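Local coordinates for protein transcription anti-terminator antagonist UpxZ (Bacteroides uniformis ATCC 8492, PDB 4EPZ) that probably antagonises transcription anti-termination and so helps regulate capsular polysaccharide synthesis, at residues E11-A16 with L66-N71; N61-L66 with Q85-R90; L108-S113 with R148-N153. One frame throughout, in Å; residues are numbered along the deposited sequence.

Interaction 1: residues E11-A16 with L66-N71; sequences ELQRMA and LLMGYN
Two torsions of Met68, a selenomethionine, bring its chain up against Gln13: CG stands anti to the carbonyl carbon and beside the backbone N (chi1 -69°), and a bend at chi3 (65°) sends CE to 3.6 Å from Gln13 O. The selenium itself lies 4.2 Å from Gln13 CG. Ala16 makes the other close approach. Its CB points toward segment 66-71 and rests on backbone, 3.7 Å from Met68 C, while Met68 CB lies 3.9 Å from the same methyl. The nearest CA pair is Ala16 and Gly69, 5.1 Å apart, so the helices approach where one residue carries a single methyl and the other no side chain. On the next turn back, Leu12 CD1 reaches Gly69 CA at 4.3 Å; a beta carbon built onto Gly69 would stand a tight 3.3 Å from Leu12 CD2. The short segments, on helices 5-20 and 56-72, run at 35° to each other, their axes 8.5 Å apart. Gln13 NE2 is hydrogen-bonded to Asn61 O, further back on helix 56-72, and Trp110 of helix 102-115 touches Met68. Within the two segments the contact rests on methyl groups set against backbone and on side-chain carbon and selenium contacts, which implies cohesion by fit and burial, not by polar bonding.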
loop_
_atom_site.group_PDB
_atom_site.type_symbol
_atom_site.label_atom_id
_atom_site.label_comp_id
_atom_site.label_asym_id
_atom_site.label_seq_id
_atom_site.Cartn_x
_atom_site.Cartn_y
_atom_site.Cartn_z
ATOM N N GLU A 11 0.167 5.645 11.743
ATOM C CA GLU A 11 -1.015 6.522 11.725
ATOM C C GLU A 11 -1.488 6.700 10.288
ATOM O O GLU A 11 -2.672 6.544 10.018
ATOM C CB GLU A 11 -0.697 7.886 12.337
ATOM C CG GLU A 11 -0.811 7.963 13.846
ATOM C CD GLU A 11 -0.276 9.238 14.481
ATOM O OE1 GLU A 11 -0.061 10.241 13.760
ATOM O OE2 GLU A 11 -0.080 9.233 15.718
ATOM N N LEU A 12 -0.544 6.968 9.364
ATOM C CA LEU A 12 -0.836 7.120 7.947
ATOM C C LEU A 12 -1.388 5.812 7.369
ATOM O O LEU A 12 -2.343 5.867 6.614
ATOM C CB LEU A 12 0.400 7.571 7.148
ATOM C CG LEU A 12 0.151 7.861 5.659
ATOM C CD1 LEU A 12 -1.048 8.854 5.437
ATOM C CD2 LEU A 12 1.416 8.414 4.989
ATOM N N GLN A 13 -0.796 4.639 7.700
ATOM C CA GLN A 13 -1.347 3.368 7.191
ATOM C C GLN A 13 -2.823 3.203 7.596
ATOM O O GLN A 13 -3.639 2.815 6.761
ATOM C CB GLN A 13 -0.568 2.177 7.764
ATOM C CG GLN A 13 0.766 1.967 7.094
ATOM C CD GLN A 13 1.535 0.876 7.793
ATOM O OE1 GLN A 13 0.971 -0.033 8.406
ATOM N NE2 GLN A 13 2.841 0.955 7.737
ATOM N N ARG A 14 -3.119 3.520 8.879
ATOM C CA ARG A 14 -4.459 3.409 9.439
ATOM C C ARG A 14 -5.427 4.375 8.719
ATOM O O ARG A 14 -6.515 3.958 8.289
ATOM C CB ARG A 14 -4.410 3.709 10.944
ATOM C CG ARG A 14 -4.630 2.477 11.816
ATOM C CD ARG A 14 -3.838 2.454 13.121
ATOM N NE ARG A 14 -3.800 3.724 13.856
ATOM C CZ ARG A 14 -2.704 4.195 14.445
ATOM N NH1 ARG A 14 -1.563 3.524 14.373
ATOM N NH2 ARG A 14 -2.739 5.343 15.106
HETATM N N MSE A 15 -5.024 5.641 8.575
HETATM C CA MSE A 15 -5.864 6.669 7.949
HETATM C C MSE A 15 -6.108 6.380 6.480
HETATM O O MSE A 15 -7.248 6.548 6.014
HETATM C CB MSE A 15 -5.260 8.055 8.120
HETATM C CG MSE A 15 -6.292 9.142 7.938
HETATM SE SE MSE A 15 -5.566 10.858 8.325
HETATM C CE MSE A 15 -5.827 10.846 10.309
ATOM N N ALA A 16 -5.057 5.928 5.754
ATOM C CA ALA A 16 -5.204 5.607 4.341
ATOM C C ALA A 16 -6.177 4.431 4.185
ATOM O O ALA A 16 -7.042 4.458 3.313
ATOM C CB ALA A 16 -3.843 5.279 3.713
ATOM N N LEU A 66 3.436 5.313 2.734
ATOM C CA LEU A 66 3.502 6.273 1.617
ATOM C C LEU A 66 2.751 5.776 0.417
ATOM O O LEU A 66 2.016 6.557 -0.194
ATOM C CB LEU A 66 4.952 6.573 1.261
ATOM C CG LEU A 66 5.713 7.392 2.298
ATOM C CD1 LEU A 66 7.218 7.381 1.978
ATOM C CD2 LEU A 66 5.142 8.845 2.378
ATOM N N LEU A 67 2.900 4.480 0.077
ATOM C CA LEU A 67 2.203 3.911 -1.083
ATOM C C LEU A 67 0.707 3.897 -0.846
ATOM O O LEU A 67 -0.083 4.238 -1.738
ATOM C CB LEU A 67 2.714 2.484 -1.378
ATOM C CG LEU A 67 2.664 2.002 -2.820
ATOM C CD1 LEU A 67 3.136 3.092 -3.812
ATOM C CD2 LEU A 67 3.490 0.701 -2.965
HETATM N N MSE A 68 0.310 3.475 0.359
HETATM C CA MSE A 68 -1.105 3.466 0.746
HETATM C C MSE A 68 -1.694 4.896 0.747
HETATM O O MSE A 68 -2.780 5.107 0.189
HETATM C CB MSE A 68 -1.287 2.813 2.118
HETATM C CG MSE A 68 -1.010 1.332 2.068
HETATM SE SE MSE A 68 -1.415 0.502 3.763
HETATM C CE MSE A 68 -3.343 0.786 3.801
ATOM N N GLY A 69 -0.946 5.851 1.319
ATOM C CA GLY A 69 -1.344 7.251 1.438
ATOM C C GLY A 69 -1.594 7.886 0.088
ATOM O O GLY A 69 -2.681 8.416 -0.167
ATOM N N TYR A 70 -0.593 7.796 -0.810
ATOM C CA TYR A 70 -0.732 8.380 -2.150
ATOM C C TYR A 70 -1.793 7.635 -2.998
ATOM O O TYR A 70 -2.424 8.256 -3.857
ATOM C CB TYR A 70 0.614 8.452 -2.873
ATOM C CG TYR A 70 1.540 9.537 -2.349
ATOM C CD1 TYR A 70 1.131 10.867 -2.292
ATOM C CD2 TYR A 70 2.837 9.236 -1.943
ATOM C CE1 TYR A 70 1.974 11.869 -1.791
ATOM C CE2 TYR A 70 3.694 10.231 -1.457
ATOM C CZ TYR A 70 3.259 11.543 -1.388
ATOM O OH TYR A 70 4.102 12.514 -0.914
ATOM N N ASN A 71 -2.057 6.347 -2.721
ATOM C CA ASN A 71 -3.134 5.675 -3.445
ATOM C C ASN A 71 -4.485 6.037 -2.871
ATOM O O ASN A 71 -5.450 6.077 -3.623
ATOM C CB ASN A 71 -2.982 4.157 -3.439
ATOM C CG ASN A 71 -2.133 3.712 -4.598
ATOM O OD1 ASN A 71 -2.555 3.769 -5.773
ATOM N ND2 ASN A 71 -0.866 3.454 -4.320
#

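Interaction 2: residues N61-L66 with Q85-R90; sequences NLCLAL and QVILDR
Ile87 meets Leu66 and Cys63 with separate branches, within an antiparallel helical hairpin formed by the consecutive helices 56-72 and 80-92. The segment axes make 150° and lie 9.7 Å apart at closest approach, and the nearest CA atoms belong to Cys63 and Ile87. With CG1 of Ile87 anti to the carbonyl carbon (chi1 -65°), CG2 is left anti to the backbone N, and the two branches diverge. The CG1 branch crosses Leu66 obliquely, CD1 coming to 3.5 Å from Leu66 CB. The CG2 methyl sits over backbone, 3.6 Å from Cys63 O. An alanine in place of Ile87 would probably open a gap beside Leu66 CB and Cys63 O, leaving both without the packing of the lost methyls.

Arg90, one turn on, bends at chi3 (59°), which places NE near Cys63; the thiol sulfur SG lies 3.7 Å from Arg90 CB. The guanidinium carries on past this sulfur to Leu66, whose CD1 is 3.8 Å from NH1. These neighbours are apolar or weakly polar, and the charge is met elsewhere: Arg90 NE forms a salt bridge with Glu59 OE2, which would help fix the head of the chain. Phe49 of helix 32-49 touches Ile87 as well. The other terminal nitrogen, Arg90 NH2, comes to 4.2 Å from Leu62 CB.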
loop_
_atom_site.group_PDB
_atom_site.type_symbol
_atom_site.label_atom_id
_atom_site.label_comp_id
_atom_site.label_asym_id
_atom_site.label_seq_id
_atom_site.Cartn_x
_atom_site.Cartn_y
_atom_site.Cartn_z
ATOM N N ASN A 61 7.693 -0.067 6.821
ATOM C CA ASN A 61 6.476 0.586 7.320
ATOM C C ASN A 61 6.312 1.974 6.703
ATOM O O ASN A 61 5.185 2.363 6.385
ATOM C CB ASN A 61 6.522 0.684 8.841
ATOM C CG ASN A 61 6.062 -0.615 9.436
ATOM O OD1 ASN A 61 4.879 -0.946 9.358
ATOM N ND2 ASN A 61 6.983 -1.402 9.983
ATOM N N LEU A 62 7.432 2.725 6.571
ATOM C CA LEU A 62 7.393 4.044 5.926
ATOM C C LEU A 62 6.913 3.916 4.474
ATOM O O LEU A 62 6.010 4.650 4.038
ATOM C CB LEU A 62 8.797 4.663 5.953
ATOM C CG LEU A 62 9.245 5.402 7.207
ATOM C CD1 LEU A 62 10.730 5.793 7.059
ATOM C CD2 LEU A 62 8.422 6.709 7.399
ATOM N N CYS A 63 7.524 2.991 3.713
ATOM C CA CYS A 63 7.165 2.782 2.312
ATOM C C CYS A 63 5.733 2.354 2.169
ATOM O O CYS A 63 5.048 2.818 1.262
ATOM C CB CYS A 63 8.094 1.766 1.682
ATOM S SG CYS A 63 9.732 2.434 1.396
ATOM N N LEU A 64 5.286 1.416 3.024
ATOM C CA LEU A 64 3.904 0.977 2.936
ATOM C C LEU A 64 2.951 2.138 3.223
ATOM O O LEU A 64 1.995 2.330 2.465
ATOM C CB LEU A 64 3.623 -0.184 3.887
ATOM C CG LEU A 64 2.167 -0.698 3.846
ATOM C CD1 LEU A 64 1.805 -1.236 2.453
ATOM C CD2 LEU A 64 1.929 -1.750 4.929
ATOM N N ALA A 65 3.232 2.934 4.281
ATOM C CA ALA A 65 2.385 4.096 4.587
ATOM C C ALA A 65 2.301 5.061 3.388
ATOM O O ALA A 65 1.220 5.547 3.069
ATOM C CB ALA A 65 2.918 4.839 5.811
ATOM N N LEU A 66 3.436 5.313 2.734
ATOM C CA LEU A 66 3.502 6.273 1.617
ATOM C C LEU A 66 2.751 5.776 0.417
ATOM O O LEU A 66 2.016 6.557 -0.194
ATOM C CB LEU A 66 4.952 6.573 1.261
ATOM C CG LEU A 66 5.713 7.392 2.298
ATOM C CD1 LEU A 66 7.218 7.381 1.978
ATOM C CD2 LEU A 66 5.142 8.845 2.378
ATOM N N GLN A 85 6.902 6.074 -7.817
ATOM C CA GLN A 85 8.021 5.298 -8.359
ATOM C C GLN A 85 9.222 5.394 -7.449
ATOM O O GLN A 85 9.914 4.395 -7.265
ATOM C CB GLN A 85 8.365 5.721 -9.781
ATOM C CG GLN A 85 7.175 5.377 -10.713
ATOM C CD GLN A 85 7.703 5.164 -12.083
ATOM O OE1 GLN A 85 8.384 6.025 -12.628
ATOM N NE2 GLN A 85 7.505 3.983 -12.615
ATOM N N VAL A 86 9.471 6.581 -6.829
ATOM C CA VAL A 86 10.554 6.672 -5.826
ATOM C C VAL A 86 10.305 5.642 -4.690
ATOM O O VAL A 86 11.226 4.951 -4.249
ATOM C CB VAL A 86 10.669 8.128 -5.276
ATOM C CG1 VAL A 86 11.688 8.210 -4.121
ATOM C CG2 VAL A 86 11.015 9.112 -6.409
ATOM N N ILE A 87 9.059 5.547 -4.208
ATOM C CA ILE A 87 8.681 4.638 -3.129
ATOM C C ILE A 87 8.837 3.200 -3.566
ATOM O O ILE A 87 9.406 2.369 -2.818
ATOM C CB ILE A 87 7.229 4.953 -2.678
ATOM C CG1 ILE A 87 7.173 6.363 -2.073
ATOM C CG2 ILE A 87 6.784 3.915 -1.645
ATOM C CD1 ILE A 87 5.734 6.953 -2.175
ATOM N N LEU A 88 8.354 2.872 -4.769
ATOM C CA LEU A 88 8.518 1.521 -5.289
ATOM C C LEU A 88 9.995 1.112 -5.351
ATOM O O LEU A 88 10.344 -0.009 -4.956
ATOM C CB LEU A 88 7.891 1.401 -6.675
ATOM C CG LEU A 88 6.387 1.383 -6.675
ATOM C CD1 LEU A 88 5.865 1.729 -8.073
ATOM C CD2 LEU A 88 5.809 0.031 -6.166
ATOM N N ASP A 89 10.857 2.032 -5.782
ATOM C CA ASP A 89 12.299 1.742 -5.858
ATOM C C ASP A 89 12.855 1.452 -4.458
ATOM O O ASP A 89 13.602 0.477 -4.269
ATOM C CB ASP A 89 13.024 2.934 -6.508
ATOM C CG ASP A 89 14.474 2.658 -6.745
ATOM O OD1 ASP A 89 14.777 1.786 -7.584
ATOM O OD2 ASP A 89 15.310 3.350 -6.131
ATOM N N ARG A 90 12.413 2.228 -3.464
ATOM C CA ARG A 90 12.831 1.975 -2.075
ATOM C C ARG A 90 12.352 0.593 -1.601
ATOM O O ARG A 90 13.078 -0.101 -0.864
ATOM C CB ARG A 90 12.303 3.084 -1.162
ATOM C CG ARG A 90 13.046 4.421 -1.373
ATOM C CD ARG A 90 12.269 5.559 -0.717
ATOM N NE ARG A 90 12.087 5.343 0.720
ATOM C CZ ARG A 90 11.441 6.177 1.530
ATOM N NH1 ARG A 90 10.930 7.308 1.059
ATOM N NH2 ARG A 90 11.312 5.892 2.815
#

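Interaction 3: residues L108-S113 with R148-N153; sequences LTWGYS and RNFEEN
Phe150 and Trp110 form the aromatic part of this contact, a T-shaped (edge-to-face) pair. Their centroids are 5.3 Å apart, taking the six-membered ring of Trp110, and the planes stand at 68°. It is the edge of Phe150 that is offered: its CZ lies over one face of the indole, toward the rim, 3.8 Å from Trp110 CZ3.

A CH-pi contact occupies one face of the Phe150 ring, where Ser113 CB stands over the centre in the model, at a closeness that is doubtful.

Apolar packing adds two more contacts. Thr109 CG2 meets the Phe150 ring edge in its plane, 4.0 Å from CD2, and the Tyr112 ring slides past in the opposite direction, its CE2 4.1 Å from Phe150 CB.

The phenol oxygen makes a van der Waals contact of its own. In Tyr112 chi1 (169°) sets CG anti to the backbone N; the ring beyond it brings OH to 3.5 Å from Glu151 CG.

Polar bonds lie beside this core. Ser113 OG donates to Trp110 O at 2.7 Å, back along its own helix. Glu151 OE2 is held by His125 NE2 of helix 118-129, and Phe150 O bonds Tyr116 OH.

The segments of helices 102-115 and 138-152 are nearly parallel at 17°, and Phe150, set among Thr109, Trp110, Tyr112 and Ser113, is a knob in a four-residue hole, the knobs-into-holes packing of an all-helical fold.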
loop_
_atom_site.group_PDB
_atom_site.type_symbol
_atom_site.label_atom_id
_atom_site.label_comp_id
_atom_site.label_asym_id
_atom_site.label_seq_id
_atom_site.Cartn_x
_atom_site.Cartn_y
_atom_site.Cartn_z
ATOM N N LEU A 108 4.156 -6.472 -0.906
ATOM C CA LEU A 108 4.110 -7.235 -2.171
ATOM C C LEU A 108 2.829 -6.934 -2.923
ATOM O O LEU A 108 2.888 -6.749 -4.141
ATOM C CB LEU A 108 4.195 -8.746 -1.940
ATOM C CG LEU A 108 5.526 -9.316 -1.423
ATOM C CD1 LEU A 108 5.277 -10.682 -0.776
ATOM C CD2 LEU A 108 6.550 -9.440 -2.593
ATOM N N THR A 109 1.681 -6.821 -2.206
ATOM C CA THR A 109 0.391 -6.614 -2.855
ATOM C C THR A 109 0.316 -5.199 -3.432
ATOM O O THR A 109 -0.057 -5.016 -4.596
ATOM C CB THR A 109 -0.735 -6.928 -1.861
ATOM O OG1 THR A 109 -0.574 -8.278 -1.463
ATOM C CG2 THR A 109 -2.104 -6.715 -2.485
ATOM N N TRP A 110 0.611 -4.187 -2.613
ATOM C CA TRP A 110 0.608 -2.798 -3.092
ATOM C C TRP A 110 1.651 -2.573 -4.185
ATOM O O TRP A 110 1.373 -1.858 -5.154
ATOM C CB TRP A 110 0.826 -1.830 -1.933
ATOM C CG TRP A 110 -0.451 -1.610 -1.202
ATOM C CD1 TRP A 110 -0.856 -2.232 -0.060
ATOM C CD2 TRP A 110 -1.591 -0.888 -1.694
ATOM N NE1 TRP A 110 -2.142 -1.844 0.259
ATOM C CE2 TRP A 110 -2.623 -1.031 -0.738
ATOM C CE3 TRP A 110 -1.807 -0.051 -2.807
ATOM C CZ2 TRP A 110 -3.869 -0.402 -0.877
ATOM C CZ3 TRP A 110 -3.043 0.573 -2.940
ATOM C CH2 TRP A 110 -4.064 0.369 -2.004
ATOM N N GLY A 111 2.827 -3.178 -4.047
ATOM C CA GLY A 111 3.872 -3.058 -5.070
ATOM C C GLY A 111 3.424 -3.688 -6.380
ATOM O O GLY A 111 3.565 -3.078 -7.457
ATOM N N TYR A 112 2.763 -4.849 -6.302
ATOM C CA TYR A 112 2.197 -5.480 -7.521
ATOM C C TYR A 112 1.137 -4.561 -8.159
ATOM O O TYR A 112 1.072 -4.440 -9.392
ATOM C CB TYR A 112 1.567 -6.846 -7.149
ATOM C CG TYR A 112 0.740 -7.457 -8.261
ATOM C CD1 TYR A 112 1.352 -8.069 -9.354
ATOM C CD2 TYR A 112 -0.651 -7.434 -8.210
ATOM C CE1 TYR A 112 0.588 -8.631 -10.382
ATOM C CE2 TYR A 112 -1.419 -7.954 -9.250
ATOM C CZ TYR A 112 -0.792 -8.579 -10.314
ATOM O OH TYR A 112 -1.552 -9.148 -11.303
ATOM N N SER A 113 0.281 -3.918 -7.340
ATOM C CA SER A 113 -0.775 -3.082 -7.923
ATOM C C SER A 113 -0.234 -1.934 -8.772
ATOM O O SER A 113 -0.925 -1.452 -9.681
ATOM C CB SER A 113 -1.634 -2.488 -6.824
ATOM O OG SER A 113 -1.025 -1.371 -6.193
ATOM N N ARG A 148 -6.504 -10.135 -5.053
ATOM C CA ARG A 148 -7.359 -10.686 -6.094
ATOM C C ARG A 148 -7.988 -9.570 -6.949
ATOM O O ARG A 148 -8.023 -9.700 -8.178
ATOM C CB ARG A 148 -8.443 -11.579 -5.502
ATOM C CG ARG A 148 -9.193 -12.378 -6.591
ATOM C CD ARG A 148 -10.411 -13.090 -6.081
ATOM N NE ARG A 148 -11.406 -12.174 -5.516
ATOM C CZ ARG A 148 -11.631 -12.031 -4.213
ATOM N NH1 ARG A 148 -10.935 -12.739 -3.328
ATOM N NH2 ARG A 148 -12.542 -11.169 -3.783
ATOM N N ASN A 149 -8.440 -8.460 -6.311
ATOM C CA ASN A 149 -9.047 -7.349 -7.040
ATOM C C ASN A 149 -8.014 -6.687 -7.975
ATOM O O ASN A 149 -8.357 -6.358 -9.109
ATOM C CB ASN A 149 -9.659 -6.352 -6.082
ATOM C CG ASN A 149 -10.996 -6.823 -5.517
ATOM O OD1 ASN A 149 -11.793 -7.485 -6.194
ATOM N ND2 ASN A 149 -11.297 -6.458 -4.283
ATOM N N PHE A 150 -6.748 -6.530 -7.517
ATOM C CA PHE A 150 -5.714 -5.950 -8.395
ATOM C C PHE A 150 -5.461 -6.876 -9.605
ATOM O O PHE A 150 -5.330 -6.398 -10.735
ATOM C CB PHE A 150 -4.410 -5.715 -7.611
ATOM C CG PHE A 150 -4.491 -4.571 -6.618
ATOM C CD1 PHE A 150 -5.025 -3.339 -6.991
ATOM C CD2 PHE A 150 -3.923 -4.689 -5.347
ATOM C CE1 PHE A 150 -5.085 -2.278 -6.077
ATOM C CE2 PHE A 150 -3.965 -3.620 -4.446
ATOM C CZ PHE A 150 -4.542 -2.426 -4.820
ATOM N N GLU A 151 -5.429 -8.191 -9.367
ATOM C CA GLU A 151 -5.181 -9.153 -10.442
ATOM C C GLU A 151 -6.310 -9.104 -11.475
ATOM O O GLU A 151 -6.041 -9.044 -12.682
ATOM C CB GLU A 151 -5.043 -10.571 -9.883
ATOM C CG GLU A 151 -3.759 -10.813 -9.106
ATOM C CD GLU A 151 -3.704 -12.161 -8.420
ATOM O OE1 GLU A 151 -4.757 -12.826 -8.294
ATOM O OE2 GLU A 151 -2.593 -12.570 -8.034
ATOM N N GLU A 152 -7.565 -9.087 -11.014
ATOM C CA GLU A 152 -8.741 -9.088 -11.897
ATOM C C GLU A 152 -8.977 -7.761 -12.638
ATOM O O GLU A 152 -9.717 -7.733 -13.641
ATOM C CB GLU A 152 -9.974 -9.424 -11.067
ATOM C CG GLU A 152 -9.970 -10.857 -10.572
ATOM C CD GLU A 152 -11.208 -11.251 -9.787
ATOM O OE1 GLU A 152 -12.074 -10.377 -9.554
ATOM O OE2 GLU A 152 -11.300 -12.432 -9.389
ATOM N N ASN A 153 -8.423 -6.651 -12.133
ATOM C CA ASN A 153 -8.673 -5.331 -12.724
ATOM C C ASN A 153 -7.432 -4.709 -13.344
ATOM O O ASN A 153 -7.354 -3.480 -13.496
ATOM C CB ASN A 153 -9.243 -4.410 -11.659
ATOM C CG ASN A 153 -10.616 -4.862 -11.242
ATOM O OD1 ASN A 153 -11.507 -5.055 -12.075
ATOM N ND2 ASN A 153 -10.792 -5.110 -9.969
#

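Overall arrangement
Helix 56-72 joins interactions 1 and 2: they share Leu66, their centres are about 10 Å apart, and Tyr70 CD2 of the first packs 3.7 Å from Ile87 CD1 of the second. Interaction 3 follows later in the chain, its centre about 16 Å from each of the others. Trp110 links it to both, with CZ3 3.6 Å from Asn71 CB of interaction 1 and CD1 3.8 Å from Leu64 CD1 of segment 61-66. The three contacts are thus joined by direct packing through helices 56-72 and 102-115. No active site is established here; calcium ions lie about 7 Å from the side chains of Leu62 and of Ser113, too far to be bound by either.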